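PDB 3UOR: ABC transporter sugar binding protein from Xanthomonas axonopodis pv. citri, which probably binds maltose or related sugars in the periplasm as the solute-binding component of an ABC importer. Local coordinates for residues Tyr141-Leu146 with Gly265-Arg270; Asp206-Asp211 with Ala221-Ala226; Trp284-Leu289 with His359-Gln364; Gln382-Val387 with Gln403-Arg408. All blocks are in the same frame, centred on the assembly; numbering follows the deposited sequence.

Contact 1 of 4, residues Tyr141-Leu146 with Gly265-Arg270; sequences YVDTRL and GPWNVR
Arg-145 and Gly-265 bring the two backbones together, their CA atoms 4.5 Å apart where strand 134-150 passes the turn that leads into helix 267-275. No hydrogen bond links the segments; instead Gly-265 CA makes a bent CA-H...O contact with Thr-144 O, 3.5 Å from CA to O, and Pro-266 CD lies 3.3 Å from the same oxygen. Beside this backbone contact Arg-145 grips Asp-143 side-on: NE to OD1 is 2.9 Å and NH2 to OD2 3.0 Å, both bonds nearly straight. The contact sets the segment 141-146 of strand 134-150, in the mixed sheet, against the start of helix 267-275 in a periplasmic binding-protein fold. Both bonds of the ion pair lie within 2° of the guanidinium plane, which fixes that group's rotation. Trp-267 then meets it edge-on, planes 87° apart: CH2 sits over the centre of one guanidinium face, 3.3 Å from Arg-145 CZ, while CZ3 lies 3.7 Å from Asp-143 OD1.

Contact 2 of 4, residues Asp206-Asp211 with Ala221-Ala226; sequences DRLLRD and AGFRKA
The first turn of helix 221-235 receives a carboxylate from the loop that follows helix 195-202, at the N-terminal end where backbone N-H groups point outward. Asp-206 OD2 accepts the backbone N-H of Gly-222 at 3.2 Å between OD2 and N, with an N-H...O angle of 161°; the donor arrives on the syn side but 26° out of the carboxylate plane. A bridging water extends the grip by one residue: it takes the N-H of Phe-223, 2.8 Å from that N, and donates to Asp-206 OD2. Close approach of Asp-206 OD1 to Gly-222 CA, 3.2 Å, is possible because the glycine has no side chain on the flank facing the loop. Further along, Leu-208 CD2 touches Phe-223 CD1 at 3.9 Å, meeting the ring obliquely. The Phe-223 ring also packs edge-to-face with Phe-218. An acidic side chain that takes one first-turn N-H directly and a second through water is typical of a helix N terminus, where the carboxylate would probably be favoured by the helix dipole.

Contact 3 of 4, residues Trp284-Leu289 with His359-Gln364; sequences WGTAPL and HAFGDQ
Gln-364 and Leu-289 are joined by the one direct hydrogen bond of this contact: the side-chain OE1 accepts Leu-289 N at 2.8 Å. A C=O...N angle of 163° shows that the donor approaches almost end-on to the amide carbonyl. The reach comes from an extended chain, CG anti to the backbone N (chi1 -176°), which carries OE1 to Leu-289 N, alongside Pro-288. Its other end is held too, because NE2 donates to Thr-144 OG1 and Arg-145 O, so both sides of the amide are tied to backbone or hydroxyl and its orientation is fixed. Ala-360 presses its CB against the strand, 3.4 Å from Thr-286 OG1 and 3.8 Å from Pro-288 CD. Thr-286 turns its two branches to different partners: OG1 is bonded to Leu-357 O and receives a water that in turn accepts Ala-360 N, while CG2 approaches Phe-361 CE2 obliquely at 4.2 Å. Pro-288 CG lies 3.8 Å from Asp-363 OD2, a carboxylate oxygen paired with Arg-367. Strand 284-287 and helix 359-364 run almost parallel, 4° apart with axes 7.2 Å distant; Leu-146 of the adjoining strand 134-150 packs on Ala-360, Phe-361 and Gln-364, and Val-269 of helix 267-275 on Phe-361.

Contact 4 of 4, residues Gln382-Val387 with Gln403-Arg408; sequences QEMRLV and QELDQR
Leu-405 lays its two methyl groups against the backbone of Glu-383 and Met-384, and it has the largest buried area of the contact. CD1 lies 3.6 Å from Met-384 N and 3.8 Å from Glu-383 CB, whereas CD2 reaches Met-384 CB at 4.1 Å. With CG anti to the backbone N (chi1 -177°), the isobutyl group projects across to the partner helix. Val-387, one turn after Glu-383, adds a looser contact, CG2 standing 4.4 Å from Leu-405 CB. At the other end Glu-383 bends at chi2 (-64°) and brings OE1 alongside the aliphatic part of Arg-408, 3.8 Å from CG. This is contact with the methylene chain and not a salt bridge: Glu-383 OE1 and Arg-408 NE are 5.6 Å apart, and the guanidinium turns off to pair with Glu-411. The helix segments run antiparallel, their directions 156° apart and their axes 9.8 Å distant at closest approach, with no hydrogen bond between them. Val-387 extends the pair's own interface onto Ala-401 of helix 398-412, while Met-384 and Leu-405 both touch Phe-223 of helix 221-235 and Met-384 also meets Leu-198 of helix 195-202.

Overall arrangement
From the N terminus, contact 1 closes the longest loop, joining strand 134-150 to the start of helix 267-275 across 118 intervening residues. Contact 2 falls within that loop, a local closure between residues 206-211 and the head of helix 221-235. Contact 3 opens after contact 1 has closed, bringing helix 359-364 back onto strand 284-287, and contact 4 then pairs helices 377-394 and 398-412. No loops cross. In space there are two clusters: contacts 1 and 3, centres 10 Å apart, share the mixed sheet and touch through Gln-364, while contacts 2 and 4, centres 13 Å apart, meet at Phe-223. Contacts 1 and 2 are centred 25 Å apart.

Contact 1 of 4, residues Tyr141-Leu146 with Gly265-Arg270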
loop_
_atom_site.group_PDB
_atom_site.type_symbol
_atom_site.label_atom_id
_atom_site.label_comp_id
_atom_site.label_asym_id
_atom_site.label_seq_id
_atom_site.Cartn_x
_atom_site.Cartn_y
_atom_site.Cartn_z
ATOM N N TYR A 141 -7.724 6.368 1.183
ATOM C CA TYR A 141 -6.357 6.878 1.280
ATOM C C TYR A 141 -5.419 5.788 0.774
ATOM O O TYR A 141 -5.816 4.636 0.648
ATOM C CB TYR A 141 -6.001 7.260 2.717
ATOM C CG TYR A 141 -5.984 6.093 3.677
ATOM C CD1 TYR A 141 -4.855 5.296 3.821
ATOM C CD2 TYR A 141 -7.103 5.787 4.429
ATOM C CE1 TYR A 141 -4.847 4.225 4.694
ATOM C CE2 TYR A 141 -7.109 4.741 5.300
ATOM C CZ TYR A 141 -5.986 3.956 5.430
ATOM O OH TYR A 141 -6.029 2.909 6.313
ATOM N N VAL A 142 -4.180 6.153 0.490
ATOM C CA VAL A 142 -3.270 5.262 -0.218
ATOM C C VAL A 142 -2.035 5.001 0.639
ATOM O O VAL A 142 -1.477 5.915 1.257
ATOM C CB VAL A 142 -2.807 5.870 -1.551
ATOM C CG1 VAL A 142 -2.003 4.864 -2.372
ATOM C CG2 VAL A 142 -3.997 6.341 -2.349
ATOM N N ASP A 143 -1.639 3.738 0.690
ATOM C CA ASP A 143 -0.383 3.355 1.308
ATOM C C ASP A 143 0.511 2.869 0.181
ATOM O O ASP A 143 0.148 1.956 -0.552
ATOM C CB ASP A 143 -0.636 2.244 2.321
ATOM C CG ASP A 143 0.648 1.611 2.841
ATOM O OD1 ASP A 143 1.756 2.085 2.500
ATOM O OD2 ASP A 143 0.540 0.632 3.598
ATOM N N THR A 144 1.662 3.503 0.004
ATOM C CA THR A 144 2.652 2.976 -0.924
ATOM C C THR A 144 4.037 3.126 -0.285
ATOM O O THR A 144 4.195 3.898 0.658
ATOM C CB THR A 144 2.583 3.676 -2.294
ATOM O OG1 THR A 144 3.411 2.978 -3.237
ATOM C CG2 THR A 144 3.081 5.093 -2.178
ATOM N N ARG A 145 5.027 2.382 -0.782
ATOM C CA ARG A 145 6.334 2.297 -0.129
ATOM C C ARG A 145 7.422 2.868 -1.015
ATOM O O ARG A 145 7.472 2.578 -2.201
ATOM C CB ARG A 145 6.662 0.820 0.182
ATOM C CG ARG A 145 5.547 0.099 0.967
ATOM C CD ARG A 145 5.226 0.863 2.246
ATOM N NE ARG A 145 4.040 0.333 2.921
ATOM C CZ ARG A 145 4.034 -0.774 3.664
ATOM N NH1 ARG A 145 5.158 -1.475 3.831
ATOM N NH2 ARG A 145 2.904 -1.183 4.239
ATOM N N LEU A 146 8.296 3.687 -0.449
ATOM C CA LEU A 146 9.345 4.313 -1.249
ATOM C C LEU A 146 10.534 4.567 -0.324
ATOM O O LEU A 146 10.526 4.111 0.825
ATOM C CB LEU A 146 8.813 5.601 -1.926
ATOM C CG LEU A 146 8.101 6.658 -1.077
ATOM C CD1 LEU A 146 8.978 7.102 0.087
ATOM C CD2 LEU A 146 7.627 7.894 -1.912
ATOM N N GLY A 265 6.641 3.259 4.267
ATOM C CA GLY A 265 5.423 3.986 3.928
ATOM C C GLY A 265 5.198 5.334 4.604
ATOM O O GLY A 265 6.044 5.799 5.371
ATOM N N PRO A 266 4.040 5.963 4.323
ATOM C CA PRO A 266 3.747 7.353 4.705
ATOM C C PRO A 266 3.710 7.593 6.209
ATOM O O PRO A 266 4.054 8.693 6.631
ATOM C CB PRO A 266 2.359 7.629 4.082
ATOM C CG PRO A 266 1.820 6.292 3.653
ATOM C CD PRO A 266 3.042 5.423 3.387
ATOM N N TRP A 267 3.298 6.599 6.994
ATOM C CA TRP A 267 3.217 6.763 8.448
ATOM C C TRP A 267 4.589 7.073 9.049
ATOM O O TRP A 267 4.677 7.606 10.149
ATOM C CB TRP A 267 2.638 5.509 9.118
ATOM C CG TRP A 267 3.576 4.339 8.992
ATOM C CD1 TRP A 267 4.576 3.989 9.857
ATOM C CD2 TRP A 267 3.630 3.397 7.910
ATOM N NE1 TRP A 267 5.242 2.875 9.390
ATOM C CE2 TRP A 267 4.683 2.492 8.197
ATOM C CE3 TRP A 267 2.883 3.220 6.735
ATOM C CZ2 TRP A 267 5.010 1.426 7.350
ATOM C CZ3 TRP A 267 3.207 2.159 5.891
ATOM C CH2 TRP A 267 4.267 1.273 6.207
ATOM N N ASN A 268 5.664 6.756 8.332
ATOM C CA ASN A 268 6.995 7.040 8.870
ATOM C C ASN A 268 7.357 8.518 8.862
ATOM O O ASN A 268 8.219 8.951 9.631
ATOM C CB ASN A 268 8.085 6.254 8.128
ATOM C CG ASN A 268 8.075 4.781 8.472
ATOM O OD1 ASN A 268 7.796 3.934 7.622
ATOM N ND2 ASN A 268 8.374 4.466 9.723
ATOM N N VAL A 269 6.736 9.291 7.982
ATOM C CA VAL A 269 7.152 10.683 7.846
ATOM C C VAL A 269 7.061 11.345 9.219
ATOM O O VAL A 269 8.036 11.927 9.701
ATOM C CB VAL A 269 6.342 11.446 6.784
ATOM C CG1 VAL A 269 6.655 12.961 6.831
ATOM C CG2 VAL A 269 6.649 10.897 5.405
ATOM N N ARG A 270 5.906 11.208 9.867
ATOM C CA ARG A 270 5.713 11.787 11.194
ATOM C C ARG A 270 6.682 11.219 12.217
ATOM O O ARG A 270 7.289 11.965 12.989
ATOM C CB ARG A 270 4.274 11.600 11.683
ATOM C CG ARG A 270 3.951 12.456 12.908
ATOM C CD ARG A 270 2.468 12.400 13.292
ATOM N NE ARG A 270 1.541 12.664 12.180
ATOM C CZ ARG A 270 1.641 13.675 11.314
ATOM N NH1 ARG A 270 2.645 14.549 11.394
ATOM N NH2 ARG A 270 0.728 13.811 10.359
#

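Contact 2 of 4, residues Asp206-Asp211 with Ala221-Ala226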
loop_
_atom_site.group_PDB
_atom_site.type_symbol
_atom_site.label_atom_id
_atom_site.label_comp_id
_atom_site.label_asym_id
_atom_site.label_seq_id
_atom_site.Cartn_x
_atom_site.Cartn_y
_atom_site.Cartn_z
ATOM N N ASP A 206 5.083 -7.946 -16.907
ATOM C CA ASP A 206 4.189 -9.090 -16.830
ATOM C C ASP A 206 3.478 -9.150 -15.480
ATOM O O ASP A 206 3.806 -8.416 -14.553
ATOM C CB ASP A 206 4.868 -10.417 -17.256
ATOM C CG ASP A 206 5.985 -10.849 -16.320
ATOM O OD1 ASP A 206 6.337 -10.058 -15.421
ATOM O OD2 ASP A 206 6.499 -11.988 -16.483
ATOM N N ARG A 207 2.470 -9.999 -15.411
ATOM C CA ARG A 207 1.594 -10.116 -14.262
ATOM C C ARG A 207 2.111 -11.257 -13.361
ATOM O O ARG A 207 2.692 -12.219 -13.858
ATOM C CB ARG A 207 0.208 -10.436 -14.807
ATOM C CG ARG A 207 -0.961 -10.266 -13.873
ATOM C CD ARG A 207 -2.247 -10.661 -14.610
ATOM N NE ARG A 207 -3.405 -10.594 -13.735
ATOM C CZ ARG A 207 -3.817 -9.481 -13.145
ATOM N NH1 ARG A 207 -3.166 -8.345 -13.357
ATOM N NH2 ARG A 207 -4.886 -9.500 -12.355
ATOM N N LEU A 208 1.921 -11.137 -12.049
ATOM C CA LEU A 208 2.365 -12.160 -11.099
ATOM C C LEU A 208 1.520 -13.440 -11.117
ATOM O O LEU A 208 1.943 -14.469 -10.586
ATOM C CB LEU A 208 2.424 -11.578 -9.691
ATOM C CG LEU A 208 3.635 -10.676 -9.466
ATOM C CD1 LEU A 208 3.589 -10.030 -8.102
ATOM C CD2 LEU A 208 4.927 -11.476 -9.632
ATOM N N LEU A 209 0.326 -13.386 -11.707
ATOM C CA LEU A 209 -0.477 -14.602 -11.928
ATOM C C LEU A 209 -0.743 -14.715 -13.418
ATOM O O LEU A 209 -0.538 -13.754 -14.159
ATOM C CB LEU A 209 -1.814 -14.521 -11.183
ATOM C CG LEU A 209 -1.735 -14.334 -9.668
ATOM C CD1 LEU A 209 -3.150 -14.312 -9.085
ATOM C CD2 LEU A 209 -0.907 -15.477 -9.053
ATOM N N ARG A 210 -1.204 -15.870 -13.869
ATOM C CA ARG A 210 -1.459 -16.044 -15.293
ATOM C C ARG A 210 -2.696 -16.880 -15.522
ATOM O O ARG A 210 -3.219 -17.508 -14.597
ATOM C CB ARG A 210 -0.274 -16.718 -15.982
ATOM C CG ARG A 210 0.029 -18.116 -15.409
ATOM C CD ARG A 210 1.304 -18.710 -15.989
ATOM N NE ARG A 210 1.611 -19.977 -15.346
ATOM C CZ ARG A 210 1.051 -21.132 -15.684
ATOM N NH1 ARG A 210 0.161 -21.164 -16.667
ATOM N NH2 ARG A 210 1.374 -22.249 -15.032
ATOM N N ASP A 211 -3.151 -16.877 -16.772
ATOM C CA ASP A 211 -4.243 -17.726 -17.227
ATOM C C ASP A 211 -5.491 -17.557 -16.362
ATOM O O ASP A 211 -5.882 -18.460 -15.619
ATOM C CB ASP A 211 -3.797 -19.191 -17.296
ATOM C CG ASP A 211 -4.865 -20.094 -17.892
ATOM O OD1 ASP A 211 -4.895 -21.297 -17.553
ATOM O OD2 ASP A 211 -5.682 -19.600 -18.698
ATOM N N ALA A 221 9.431 -14.135 -16.382
ATOM C CA ALA A 221 10.618 -13.271 -16.433
ATOM C C ALA A 221 10.601 -12.138 -15.410
ATOM O O ALA A 221 11.621 -11.815 -14.806
ATOM C CB ALA A 221 10.827 -12.705 -17.855
ATOM N N GLY A 222 9.438 -11.528 -15.216
ATOM C CA GLY A 222 9.356 -10.364 -14.356
ATOM C C GLY A 222 9.692 -10.704 -12.923
ATOM O O GLY A 222 10.553 -10.061 -12.298
ATOM N N PHE A 223 9.024 -11.714 -12.375
ATOM C CA PHE A 223 9.341 -12.055 -10.990
ATOM C C PHE A 223 10.802 -12.487 -10.818
ATOM O O PHE A 223 11.465 -12.092 -9.841
ATOM C CB PHE A 223 8.393 -13.064 -10.354
ATOM C CG PHE A 223 8.660 -13.243 -8.886
ATOM C CD1 PHE A 223 8.335 -12.231 -7.991
ATOM C CD2 PHE A 223 9.316 -14.366 -8.409
ATOM C CE1 PHE A 223 8.613 -12.354 -6.639
ATOM C CE2 PHE A 223 9.591 -14.509 -7.044
ATOM C CZ PHE A 223 9.258 -13.498 -6.163
ATOM N N ARG A 224 11.321 -13.249 -11.779
ATOM C CA ARG A 224 12.729 -13.638 -11.729
ATOM C C ARG A 224 13.655 -12.429 -11.707
ATOM O O ARG A 224 14.697 -12.451 -11.042
ATOM C CB ARG A 224 13.094 -14.540 -12.904
ATOM C CG ARG A 224 12.463 -15.927 -12.833
ATOM C CD ARG A 224 12.865 -16.701 -14.074
ATOM N NE ARG A 224 12.249 -18.025 -14.202
ATOM C CZ ARG A 224 12.822 -19.152 -13.790
ATOM N NH1 ARG A 224 13.998 -19.115 -13.182
ATOM N NH2 ARG A 224 12.222 -20.307 -13.988
ATOM N N LYS A 225 13.294 -11.376 -12.440
ATOM C CA LYS A 225 14.141 -10.173 -12.499
ATOM C C LYS A 225 14.054 -9.462 -11.129
ATOM O O LYS A 225 15.063 -9.055 -10.551
ATOM C CB LYS A 225 13.691 -9.252 -13.642
ATOM C CG LYS A 225 14.686 -8.174 -14.067
ATOM C CD LYS A 225 14.000 -7.147 -14.996
ATOM C CE LYS A 225 14.969 -6.288 -15.821
ATOM N NZ LYS A 225 15.833 -5.373 -15.036
ATOM N N ALA A 226 12.846 -9.375 -10.588
ATOM C CA ALA A 226 12.619 -8.733 -9.289
ATOM C C ALA A 226 13.295 -9.489 -8.142
ATOM O O ALA A 226 13.971 -8.900 -7.276
ATOM C CB ALA A 226 11.092 -8.591 -9.028
HETATM O O HOH W 1 6.642 -12.693 -13.445
#

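Contact 3 of 4, residues Trp284-Leu289 with His359-Gln364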
loop_
_atom_site.group_PDB
_atom_site.type_symbol
_atom_site.label_atom_id
_atom_site.label_comp_id
_atom_site.label_asym_id
_atom_site.label_seq_id
_atom_site.Cartn_x
_atom_site.Cartn_y
_atom_site.Cartn_z
ATOM N N TRP A 284 17.263 14.663 5.923
ATOM C CA TRP A 284 16.664 13.443 5.411
ATOM C C TRP A 284 15.446 13.794 4.579
ATOM O O TRP A 284 14.866 14.864 4.733
ATOM C CB TRP A 284 16.270 12.501 6.550
ATOM C CG TRP A 284 15.209 13.074 7.435
ATOM C CD1 TRP A 284 15.382 14.001 8.429
ATOM C CD2 TRP A 284 13.806 12.773 7.409
ATOM N NE1 TRP A 284 14.179 14.281 9.021
ATOM C CE2 TRP A 284 13.195 13.547 8.412
ATOM C CE3 TRP A 284 13.005 11.943 6.619
ATOM C CZ2 TRP A 284 11.833 13.506 8.655
ATOM C CZ3 TRP A 284 11.647 11.901 6.861
ATOM C CH2 TRP A 284 11.073 12.677 7.872
ATOM N N GLY A 285 15.062 12.884 3.696
ATOM C CA GLY A 285 13.916 13.107 2.855
ATOM C C GLY A 285 13.332 11.825 2.342
ATOM O O GLY A 285 13.707 10.746 2.795
ATOM N N THR A 286 12.420 11.951 1.386
ATOM C CA THR A 286 11.790 10.807 0.770
ATOM C C THR A 286 12.005 10.899 -0.741
ATOM O O THR A 286 12.078 11.995 -1.280
ATOM C CB THR A 286 10.291 10.823 1.069
ATOM O OG1 THR A 286 9.737 12.034 0.570
ATOM C CG2 THR A 286 10.037 10.764 2.563
ATOM N N ALA A 287 12.117 9.758 -1.420
ATOM C CA ALA A 287 12.334 9.746 -2.864
ATOM C C ALA A 287 11.550 8.595 -3.447
ATOM O O ALA A 287 11.448 7.541 -2.841
ATOM C CB ALA A 287 13.844 9.590 -3.218
ATOM N N PRO A 288 11.004 8.778 -4.644
ATOM C CA PRO A 288 10.177 7.687 -5.161
ATOM C C PRO A 288 11.043 6.485 -5.522
ATOM O O PRO A 288 12.251 6.619 -5.631
ATOM C CB PRO A 288 9.489 8.307 -6.386
ATOM C CG PRO A 288 10.315 9.483 -6.763
ATOM C CD PRO A 288 11.085 9.932 -5.551
ATOM N N LEU A 289 10.429 5.326 -5.696
ATOM C CA LEU A 289 11.153 4.068 -5.866
ATOM C C LEU A 289 11.831 3.983 -7.235
ATOM O O LEU A 289 11.169 4.138 -8.259
ATOM C CB LEU A 289 10.138 2.921 -5.705
ATOM C CG LEU A 289 10.522 1.593 -5.065
ATOM C CD1 LEU A 289 11.225 1.798 -3.724
ATOM C CD2 LEU A 289 9.299 0.697 -4.923
ATOM N N HIS A 359 6.134 15.140 -1.289
ATOM C CA HIS A 359 6.245 15.229 -2.751
ATOM C C HIS A 359 6.523 13.864 -3.397
ATOM O O HIS A 359 5.949 13.525 -4.430
ATOM C CB HIS A 359 7.332 16.246 -3.144
ATOM C CG HIS A 359 7.580 16.326 -4.613
ATOM N ND1 HIS A 359 6.978 17.270 -5.418
ATOM C CD2 HIS A 359 8.359 15.575 -5.427
ATOM C CE1 HIS A 359 7.378 17.097 -6.666
ATOM N NE2 HIS A 359 8.215 16.075 -6.700
ATOM N N ALA A 360 7.415 13.087 -2.790
ATOM C CA ALA A 360 7.838 11.831 -3.397
ATOM C C ALA A 360 6.681 10.844 -3.493
ATOM O O ALA A 360 6.515 10.167 -4.509
ATOM C CB ALA A 360 9.015 11.230 -2.624
ATOM N N PHE A 361 5.866 10.782 -2.443
ATOM C CA PHE A 361 4.644 9.977 -2.453
ATOM C C PHE A 361 3.683 10.425 -3.538
ATOM O O PHE A 361 3.165 9.611 -4.292
ATOM C CB PHE A 361 3.963 10.042 -1.098
ATOM C CG PHE A 361 4.726 9.344 -0.012
ATOM C CD1 PHE A 361 4.771 7.947 0.034
ATOM C CD2 PHE A 361 5.391 10.072 0.965
ATOM C CE1 PHE A 361 5.474 7.286 1.044
ATOM C CE2 PHE A 361 6.109 9.421 1.975
ATOM C CZ PHE A 361 6.141 8.017 2.014
ATOM N N GLY A 362 3.469 11.732 -3.638
ATOM C CA GLY A 362 2.523 12.253 -4.607
ATOM C C GLY A 362 2.990 11.914 -6.003
ATOM O O GLY A 362 2.198 11.558 -6.859
ATOM N N ASP A 363 4.287 12.002 -6.240
ATOM C CA ASP A 363 4.812 11.601 -7.547
ATOM C C ASP A 363 4.639 10.087 -7.817
ATOM O O ASP A 363 4.265 9.674 -8.934
ATOM C CB ASP A 363 6.294 11.981 -7.652
ATOM C CG ASP A 363 6.877 11.680 -9.018
ATOM O OD1 ASP A 363 6.534 12.371 -9.990
ATOM O OD2 ASP A 363 7.675 10.745 -9.123
ATOM N N GLN A 364 4.923 9.256 -6.815
ATOM C CA GLN A 364 4.883 7.787 -7.027
ATOM C C GLN A 364 3.460 7.292 -7.282
ATOM O O GLN A 364 3.245 6.322 -8.022
ATOM C CB GLN A 364 5.480 7.027 -5.835
ATOM C CG GLN A 364 5.554 5.496 -6.058
ATOM C CD GLN A 364 6.507 4.819 -5.087
ATOM O OE1 GLN A 364 7.690 5.117 -5.072
ATOM N NE2 GLN A 364 5.989 3.894 -4.281
HETATM O O HOH W 2 9.701 13.989 -1.260
#

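Contact 4 of 4, residues Gln382-Val387 with Gln403-Arg408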
loop_
_atom_site.group_PDB
_atom_site.type_symbol
_atom_site.label_atom_id
_atom_site.label_comp_id
_atom_site.label_asym_id
_atom_site.label_seq_id
_atom_site.Cartn_x
_atom_site.Cartn_y
_atom_site.Cartn_z
ATOM N N GLN A 382 2.169 -14.027 1.277
ATOM C CA GLN A 382 2.814 -14.690 2.403
ATOM C C GLN A 382 3.733 -15.820 1.931
ATOM O O GLN A 382 4.838 -15.950 2.432
ATOM C CB GLN A 382 1.806 -15.208 3.437
ATOM C CG GLN A 382 1.124 -14.098 4.270
ATOM C CD GLN A 382 2.097 -13.005 4.749
ATOM O OE1 GLN A 382 3.257 -13.277 5.074
ATOM N NE2 GLN A 382 1.615 -11.766 4.797
ATOM N N GLU A 383 3.286 -16.647 0.989
ATOM C CA GLU A 383 4.181 -17.673 0.431
ATOM C C GLU A 383 5.385 -17.014 -0.242
ATOM O O GLU A 383 6.513 -17.448 -0.056
ATOM C CB GLU A 383 3.469 -18.563 -0.585
ATOM C CG GLU A 383 2.332 -19.387 0.009
ATOM C CD GLU A 383 2.839 -20.387 1.037
ATOM O OE1 GLU A 383 3.954 -20.914 0.850
ATOM O OE2 GLU A 383 2.125 -20.626 2.020
ATOM N N MET A 384 5.148 -15.943 -0.999
ATOM C CA MET A 384 6.224 -15.325 -1.748
ATOM C C MET A 384 7.310 -14.920 -0.772
ATOM O O MET A 384 8.485 -15.126 -1.019
ATOM C CB MET A 384 5.748 -14.078 -2.501
ATOM C CG MET A 384 6.908 -13.193 -3.008
ATOM S SD MET A 384 6.286 -11.669 -3.715
ATOM C CE MET A 384 5.943 -10.782 -2.198
ATOM N N ARG A 385 6.909 -14.324 0.335
ATOM C CA ARG A 385 7.868 -13.791 1.274
ATOM C C ARG A 385 8.636 -14.922 1.991
ATOM O O ARG A 385 9.823 -14.781 2.306
ATOM C CB ARG A 385 7.132 -12.940 2.291
ATOM C CG ARG A 385 8.024 -12.402 3.341
ATOM C CD ARG A 385 7.222 -11.933 4.512
ATOM N NE ARG A 385 6.676 -13.015 5.326
ATOM C CZ ARG A 385 7.414 -13.924 5.952
ATOM N NH1 ARG A 385 8.745 -13.929 5.820
ATOM N NH2 ARG A 385 6.815 -14.844 6.694
ATOM N N LEU A 386 7.962 -16.040 2.248
ATOM C CA LEU A 386 8.623 -17.160 2.921
ATOM C C LEU A 386 9.721 -17.703 2.036
ATOM O O LEU A 386 10.798 -18.048 2.500
ATOM C CB LEU A 386 7.642 -18.292 3.234
ATOM C CG LEU A 386 6.660 -18.019 4.373
ATOM C CD1 LEU A 386 5.745 -19.224 4.598
ATOM C CD2 LEU A 386 7.419 -17.675 5.642
ATOM N N VAL A 387 9.431 -17.790 0.752
ATOM C CA VAL A 387 10.386 -18.313 -0.212
ATOM C C VAL A 387 11.547 -17.357 -0.380
ATOM O O VAL A 387 12.694 -17.779 -0.439
ATOM C CB VAL A 387 9.728 -18.558 -1.563
ATOM C CG1 VAL A 387 10.762 -18.640 -2.630
ATOM C CG2 VAL A 387 8.923 -19.843 -1.513
ATOM N N GLN A 403 10.040 -22.066 -8.864
ATOM C CA GLN A 403 9.349 -23.312 -9.169
ATOM C C GLN A 403 8.473 -23.708 -7.981
ATOM O O GLN A 403 7.295 -24.082 -8.119
ATOM C CB GLN A 403 10.388 -24.413 -9.432
ATOM C CG GLN A 403 9.791 -25.776 -9.737
ATOM C CD GLN A 403 9.963 -26.166 -11.197
ATOM O OE1 GLN A 403 10.819 -25.620 -11.901
ATOM N NE2 GLN A 403 9.149 -27.113 -11.661
ATOM N N GLU A 404 9.075 -23.632 -6.805
ATOM C CA GLU A 404 8.407 -24.013 -5.576
ATOM C C GLU A 404 7.283 -23.025 -5.274
ATOM O O GLU A 404 6.194 -23.429 -4.883
ATOM C CB GLU A 404 9.419 -24.031 -4.430
ATOM C CG GLU A 404 8.800 -24.295 -3.083
ATOM C CD GLU A 404 9.820 -24.498 -1.962
ATOM O OE1 GLU A 404 11.045 -24.592 -2.221
ATOM O OE2 GLU A 404 9.370 -24.568 -0.802
ATOM N N LEU A 405 7.548 -21.729 -5.461
ATOM C CA LEU A 405 6.521 -20.708 -5.211
ATOM C C LEU A 405 5.303 -20.951 -6.089
ATOM O O LEU A 405 4.185 -21.014 -5.583
ATOM C CB LEU A 405 7.073 -19.297 -5.417
ATOM C CG LEU A 405 6.157 -18.108 -5.132
ATOM C CD1 LEU A 405 5.500 -18.198 -3.747
ATOM C CD2 LEU A 405 6.976 -16.837 -5.240
ATOM N N ASP A 406 5.515 -21.115 -7.395
ATOM C CA ASP A 406 4.417 -21.496 -8.292
ATOM C C ASP A 406 3.642 -22.751 -7.844
ATOM O O ASP A 406 2.402 -22.787 -7.944
ATOM C CB ASP A 406 4.888 -21.630 -9.752
ATOM C CG ASP A 406 4.826 -20.294 -10.506
ATOM O OD1 ASP A 406 4.241 -19.324 -9.960
ATOM O OD2 ASP A 406 5.338 -20.216 -11.643
ATOM N N GLN A 407 4.353 -23.771 -7.359
ATOM C CA GLN A 407 3.681 -24.957 -6.840
ATOM C C GLN A 407 2.771 -24.579 -5.688
ATOM O O GLN A 407 1.627 -24.984 -5.662
ATOM C CB GLN A 407 4.664 -26.035 -6.360
ATOM C CG GLN A 407 5.421 -26.753 -7.454
ATOM C CD GLN A 407 6.316 -27.859 -6.898
ATOM O OE1 GLN A 407 7.513 -27.934 -7.212
ATOM N NE2 GLN A 407 5.738 -28.718 -6.050
ATOM N N ARG A 408 3.282 -23.819 -4.724
ATOM C CA ARG A 408 2.453 -23.401 -3.592
ATOM C C ARG A 408 1.275 -22.556 -4.083
ATOM O O ARG A 408 0.140 -22.736 -3.643
ATOM C CB ARG A 408 3.276 -22.617 -2.561
ATOM C CG ARG A 408 4.408 -23.439 -1.886
ATOM C CD ARG A 408 3.878 -24.737 -1.232
ATOM N NE ARG A 408 4.742 -25.872 -1.565
ATOM C CZ ARG A 408 4.365 -26.921 -2.288
ATOM N NH1 ARG A 408 3.127 -27.010 -2.725
ATOM N NH2 ARG A 408 5.224 -27.889 -2.562
#